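Local coordinates for protein putative aspartate aminotransferase (Thermus thermophilus, PDB 1IUG) that binds pyridoxal 5'-phosphate as a class-V aminotransferase and probably transfers amino groups between amino acids such as aspartate and 2-oxo acids, at residues 259-270 with 331-342. Residues are numbered along the deposited sequence; the frame is centred on the assembly and turned at random.
Sequences WQNALLYGVGEE and RYEALGVAGMFR
The guanidinium of Arg331 lies nearly flat on one face of the Trp259 indole, the planes 15° apart, in a cation-pi stack with CZ of Arg331 4.0 Å from the centroid of the six-membered ring of Trp259. NH1 of Arg331 sits over the centre of the Trp259 ring, while at the ring edge Leu335 CD2 comes 3.9 Å from Trp259 CH2. With CG anti to the backbone N (chi1 176°), Trp259 swings its ring across to helix 331-348. A serine here would probably leave the Arg331 guanidinium without its aromatic platform and free to turn. The Phe341 ring receives the backbone oxygen of Leu264 at its edge and in its plane, Phe341 CE2 to Leu264 O 3.4 Å, whereas Val267 CG1 meets it obliquely, 3.5 Å from Phe341 CD2. Val267 CG2 in turn covers one face of the Arg342 guanidinium. Arg342 NE also forms a salt bridge with Glu270 OE2 at 2.9 Å, but the hydrogen bond within it is weak and bent (126°), carboxylate and guanidinium standing almost perpendicular. Between these charged ends, Leu263 CD2 rests against the methyls of Ala334 and Ala338; the axes of 259-270 and 331-342 run nearly parallel, 9.7 Å apart at closest. Gln260 lays its CG against Ala334 CB, its NE2 hydrogen-bonded to Tyr329 O. Deeper in, Leu264 CD2 touches Val337 CG1. Helices 250-270 and 331-348 thus pack side by side on the five-stranded mixed sheet, Leu264 and Phe341 on Leu323 of strand 320-323, Leu264 also on Ala285 of strand 285-288, consistent with the C-terminal small domain of a fold type I aminotransferase.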
loop_
_atom_site.group_PDB
_atom_site.type_symbol
_atom_site.label_atom_id
_atom_site.label_comp_id
_atom_site.label_asym_id
_atom_site.label_seq_id
_atom_site.Cartn_x
_atom_site.Cartn_y
_atom_site.Cartn_z
ATOM N N TRP A 259 4.949 -0.940 31.223
ATOM C CA TRP A 259 5.995 -0.519 32.149
ATOM C C TRP A 259 6.906 0.539 31.518
ATOM O O TRP A 259 7.262 1.524 32.163
ATOM C CB TRP A 259 6.815 -1.732 32.605
ATOM C CG TRP A 259 7.973 -1.370 33.484
ATOM C CD1 TRP A 259 7.953 -1.204 34.837
ATOM C CD2 TRP A 259 9.317 -1.087 33.063
ATOM N NE1 TRP A 259 9.198 -0.829 35.286
ATOM C CE2 TRP A 259 10.053 -0.748 34.219
ATOM C CE3 TRP A 259 9.966 -1.081 31.820
ATOM C CZ2 TRP A 259 11.410 -0.406 34.171
ATOM C CZ3 TRP A 259 11.313 -0.740 31.771
ATOM C CH2 TRP A 259 12.020 -0.406 32.941
ATOM N N GLN A 260 7.262 0.335 30.251
ATOM C CA GLN A 260 8.125 1.260 29.515
ATOM C C GLN A 260 7.516 2.651 29.354
ATOM O O GLN A 260 8.218 3.655 29.469
ATOM C CB GLN A 260 8.470 0.693 28.129
ATOM C CG GLN A 260 9.464 -0.465 28.155
ATOM C CD GLN A 260 9.693 -1.084 26.782
ATOM O OE1 GLN A 260 8.762 -1.230 25.994
ATOM N NE2 GLN A 260 10.936 -1.465 26.500
ATOM N N ASN A 261 6.215 2.703 29.078
ATOM C CA ASN A 261 5.527 3.972 28.896
ATOM C C ASN A 261 5.361 4.694 30.229
ATOM O O ASN A 261 5.512 5.917 30.302
ATOM C CB ASN A 261 4.163 3.757 28.240
ATOM C CG ASN A 261 3.642 5.010 27.570
ATOM O OD1 ASN A 261 4.307 5.585 26.709
ATOM N ND2 ASN A 261 2.449 5.443 27.961
ATOM N N ALA A 262 5.060 3.928 31.278
ATOM C CA ALA A 262 4.889 4.480 32.619
ATOM C C ALA A 262 6.226 5.048 33.093
ATOM O O ALA A 262 6.271 5.999 33.875
ATOM C CB ALA A 262 4.404 3.402 33.572
ATOM N N LEU A 263 7.310 4.452 32.602
ATOM C CA LEU A 263 8.662 4.888 32.935
ATOM C C LEU A 263 8.882 6.303 32.397
ATOM O O LEU A 263 9.482 7.142 33.071
ATOM C CB LEU A 263 9.686 3.926 32.325
ATOM C CG LEU A 263 11.166 4.199 32.596
ATOM C CD1 LEU A 263 11.466 4.020 34.081
ATOM C CD2 LEU A 263 12.020 3.261 31.761
ATOM N N LEU A 264 8.375 6.566 31.192
ATOM C CA LEU A 264 8.507 7.880 30.561
ATOM C C LEU A 264 7.685 8.943 31.288
ATOM O O LEU A 264 8.150 10.068 31.478
ATOM C CB LEU A 264 8.097 7.818 29.090
ATOM C CG LEU A 264 8.938 6.916 28.183
ATOM C CD1 LEU A 264 8.364 6.932 26.775
ATOM C CD2 LEU A 264 10.385 7.370 28.188
ATOM N N TYR A 265 6.462 8.592 31.679
ATOM C CA TYR A 265 5.602 9.520 32.407
ATOM C C TYR A 265 6.178 9.807 33.786
ATOM O O TYR A 265 6.057 10.921 34.291
ATOM C CB TYR A 265 4.179 8.975 32.536
ATOM C CG TYR A 265 3.284 9.321 31.363
ATOM C CD1 TYR A 265 2.718 8.321 30.574
ATOM C CD2 TYR A 265 2.991 10.652 31.052
ATOM C CE1 TYR A 265 1.885 8.631 29.510
ATOM C CE2 TYR A 265 2.156 10.977 29.985
ATOM C CZ TYR A 265 1.607 9.960 29.219
ATOM O OH TYR A 265 0.786 10.266 28.157
ATOM N N GLY A 266 6.826 8.804 34.378
ATOM C CA GLY A 266 7.427 8.977 35.690
ATOM C C GLY A 266 8.520 10.033 35.659
ATOM O O GLY A 266 8.560 10.919 36.509
ATOM N N VAL A 267 9.386 9.953 34.654
ATOM C CA VAL A 267 10.488 10.899 34.489
ATOM C C VAL A 267 9.990 12.317 34.213
ATOM O O VAL A 267 10.502 13.282 34.783
ATOM C CB VAL A 267 11.430 10.459 33.346
ATOM C CG1 VAL A 267 12.496 11.514 33.092
ATOM C CG2 VAL A 267 12.075 9.125 33.688
ATOM N N GLY A 268 8.996 12.435 33.335
ATOM C CA GLY A 268 8.448 13.737 32.997
ATOM C C GLY A 268 7.757 14.421 34.164
ATOM O O GLY A 268 7.942 15.619 34.385
ATOM N N GLU A 269 6.968 13.657 34.917
ATOM C CA GLU A 269 6.243 14.188 36.065
ATOM C C GLU A 269 7.163 14.669 37.185
ATOM O O GLU A 269 6.904 15.707 37.791
ATOM C CB GLU A 269 5.244 13.160 36.589
ATOM C CG GLU A 269 4.097 12.898 35.623
ATOM C CD GLU A 269 3.135 11.829 36.110
ATOM O OE1 GLU A 269 3.586 10.846 36.743
ATOM O OE2 GLU A 269 1.922 11.969 35.850
ATOM N N GLU A 270 8.236 13.926 37.456
ATOM C CA GLU A 270 9.180 14.334 38.492
ATOM C C GLU A 270 9.922 15.592 38.025
ATOM O O GLU A 270 10.423 16.367 38.839
ATOM C CB GLU A 270 10.175 13.215 38.820
ATOM C CG GLU A 270 11.154 12.887 37.704
ATOM C CD GLU A 270 12.325 12.029 38.160
ATOM O OE1 GLU A 270 12.102 11.029 38.881
ATOM O OE2 GLU A 270 13.471 12.356 37.786
ATOM N N ARG A 331 13.926 -3.899 28.288
ATOM C CA ARG A 331 13.914 -3.331 29.634
ATOM C C ARG A 331 15.033 -2.287 29.829
ATOM O O ARG A 331 14.785 -1.158 30.255
ATOM C CB ARG A 331 14.111 -4.506 30.610
ATOM C CG ARG A 331 13.482 -4.436 31.996
ATOM C CD ARG A 331 13.975 -3.278 32.828
ATOM N NE ARG A 331 13.812 -3.508 34.267
ATOM C CZ ARG A 331 12.652 -3.731 34.884
ATOM N NH1 ARG A 331 11.510 -3.775 34.202
ATOM N NH2 ARG A 331 12.628 -3.854 36.204
ATOM N N TYR A 332 16.246 -2.647 29.427
ATOM C CA TYR A 332 17.407 -1.784 29.612
ATOM C C TYR A 332 17.615 -0.642 28.631
ATOM O O TYR A 332 18.224 0.372 28.977
ATOM C CB TYR A 332 18.643 -2.660 29.787
ATOM C CG TYR A 332 18.358 -3.693 30.852
ATOM C CD1 TYR A 332 18.054 -5.013 30.509
ATOM C CD2 TYR A 332 18.254 -3.319 32.195
ATOM C CE1 TYR A 332 17.644 -5.929 31.471
ATOM C CE2 TYR A 332 17.844 -4.226 33.164
ATOM C CZ TYR A 332 17.539 -5.527 32.796
ATOM O OH TYR A 332 17.113 -6.422 33.745
ATOM N N GLU A 333 17.092 -0.787 27.419
ATOM C CA GLU A 333 17.203 0.283 26.441
ATOM C C GLU A 333 16.243 1.385 26.882
ATOM O O GLU A 333 16.529 2.572 26.727
ATOM C CB GLU A 333 16.866 -0.230 25.040
ATOM C CG GLU A 333 17.966 -1.106 24.466
ATOM C CD GLU A 333 17.562 -1.828 23.199
ATOM O OE1 GLU A 333 18.378 -1.864 22.263
ATOM O OE2 GLU A 333 16.442 -2.378 23.138
ATOM N N ALA A 334 15.128 0.976 27.483
ATOM C CA ALA A 334 14.127 1.910 27.988
ATOM C C ALA A 334 14.731 2.715 29.140
ATOM O O ALA A 334 14.563 3.933 29.202
ATOM C CB ALA A 334 12.887 1.160 28.455
ATOM N N LEU A 335 15.443 2.033 30.040
ATOM C CA LEU A 335 16.094 2.704 31.168
ATOM C C LEU A 335 17.097 3.728 30.635
ATOM O O LEU A 335 17.290 4.793 31.223
ATOM C CB LEU A 335 16.809 1.696 32.075
ATOM C CG LEU A 335 15.980 0.811 33.013
ATOM C CD1 LEU A 335 16.904 -0.105 33.820
ATOM C CD2 LEU A 335 15.160 1.674 33.958
ATOM N N GLY A 336 17.719 3.402 29.506
ATOM C CA GLY A 336 18.671 4.309 28.891
ATOM C C GLY A 336 17.973 5.551 28.365
ATOM O O GLY A 336 18.501 6.658 28.485
ATOM N N VAL A 337 16.788 5.361 27.781
ATOM C CA VAL A 337 15.990 6.463 27.241
ATOM C C VAL A 337 15.555 7.367 28.395
ATOM O O VAL A 337 15.522 8.592 28.258
ATOM C CB VAL A 337 14.720 5.949 26.492
ATOM C CG1 VAL A 337 13.889 7.117 25.997
ATOM C CG2 VAL A 337 15.114 5.077 25.318
ATOM N N ALA A 338 15.217 6.746 29.527
ATOM C CA ALA A 338 14.798 7.475 30.721
ATOM C C ALA A 338 15.922 8.408 31.169
ATOM O O ALA A 338 15.670 9.537 31.595
ATOM C CB ALA A 338 14.445 6.494 31.840
ATOM N N GLY A 339 17.159 7.927 31.063
ATOM C CA GLY A 339 18.309 8.728 31.440
ATOM C C GLY A 339 18.485 9.893 30.484
ATOM O O GLY A 339 18.831 11.001 30.898
ATOM N N MET A 340 18.242 9.634 29.200
ATOM C CA MET A 340 18.351 10.654 28.161
ATOM C C MET A 340 17.292 11.724 28.400
ATOM O O MET A 340 17.534 12.912 28.186
ATOM C CB MET A 340 18.128 10.036 26.779
ATOM C CG MET A 340 18.259 11.028 25.629
ATOM S SD MET A 340 17.538 10.426 24.094
ATOM C CE MET A 340 18.704 9.132 23.653
ATOM N N PHE A 341 16.108 11.280 28.815
ATOM C CA PHE A 341 14.998 12.175 29.095
ATOM C C PHE A 341 15.385 13.045 30.298
ATOM O O PHE A 341 15.137 14.246 30.292
ATOM C CB PHE A 341 13.724 11.359 29.363
ATOM C CG PHE A 341 12.453 12.170 29.348
ATOM C CD1 PHE A 341 12.439 13.483 28.874
ATOM C CD2 PHE A 341 11.266 11.622 29.826
ATOM C CE1 PHE A 341 11.267 14.234 28.881
ATOM C CE2 PHE A 341 10.084 12.371 29.836
ATOM C CZ PHE A 341 10.088 13.680 29.363
ATOM N N ARG A 342 16.037 12.440 31.293
ATOM C CA ARG A 342 16.497 13.168 32.477
ATOM C C ARG A 342 17.406 14.308 32.029
ATOM O O ARG A 342 17.204 15.456 32.407
ATOM C CB ARG A 342 17.324 12.270 33.406
ATOM C CG ARG A 342 16.598 11.142 34.111
ATOM C CD ARG A 342 15.482 11.642 35.006
ATOM N NE ARG A 342 15.278 10.817 36.204
ATOM C CZ ARG A 342 15.198 9.487 36.231
ATOM N NH1 ARG A 342 15.308 8.765 35.122
ATOM N NH2 ARG A 342 14.988 8.872 37.386
#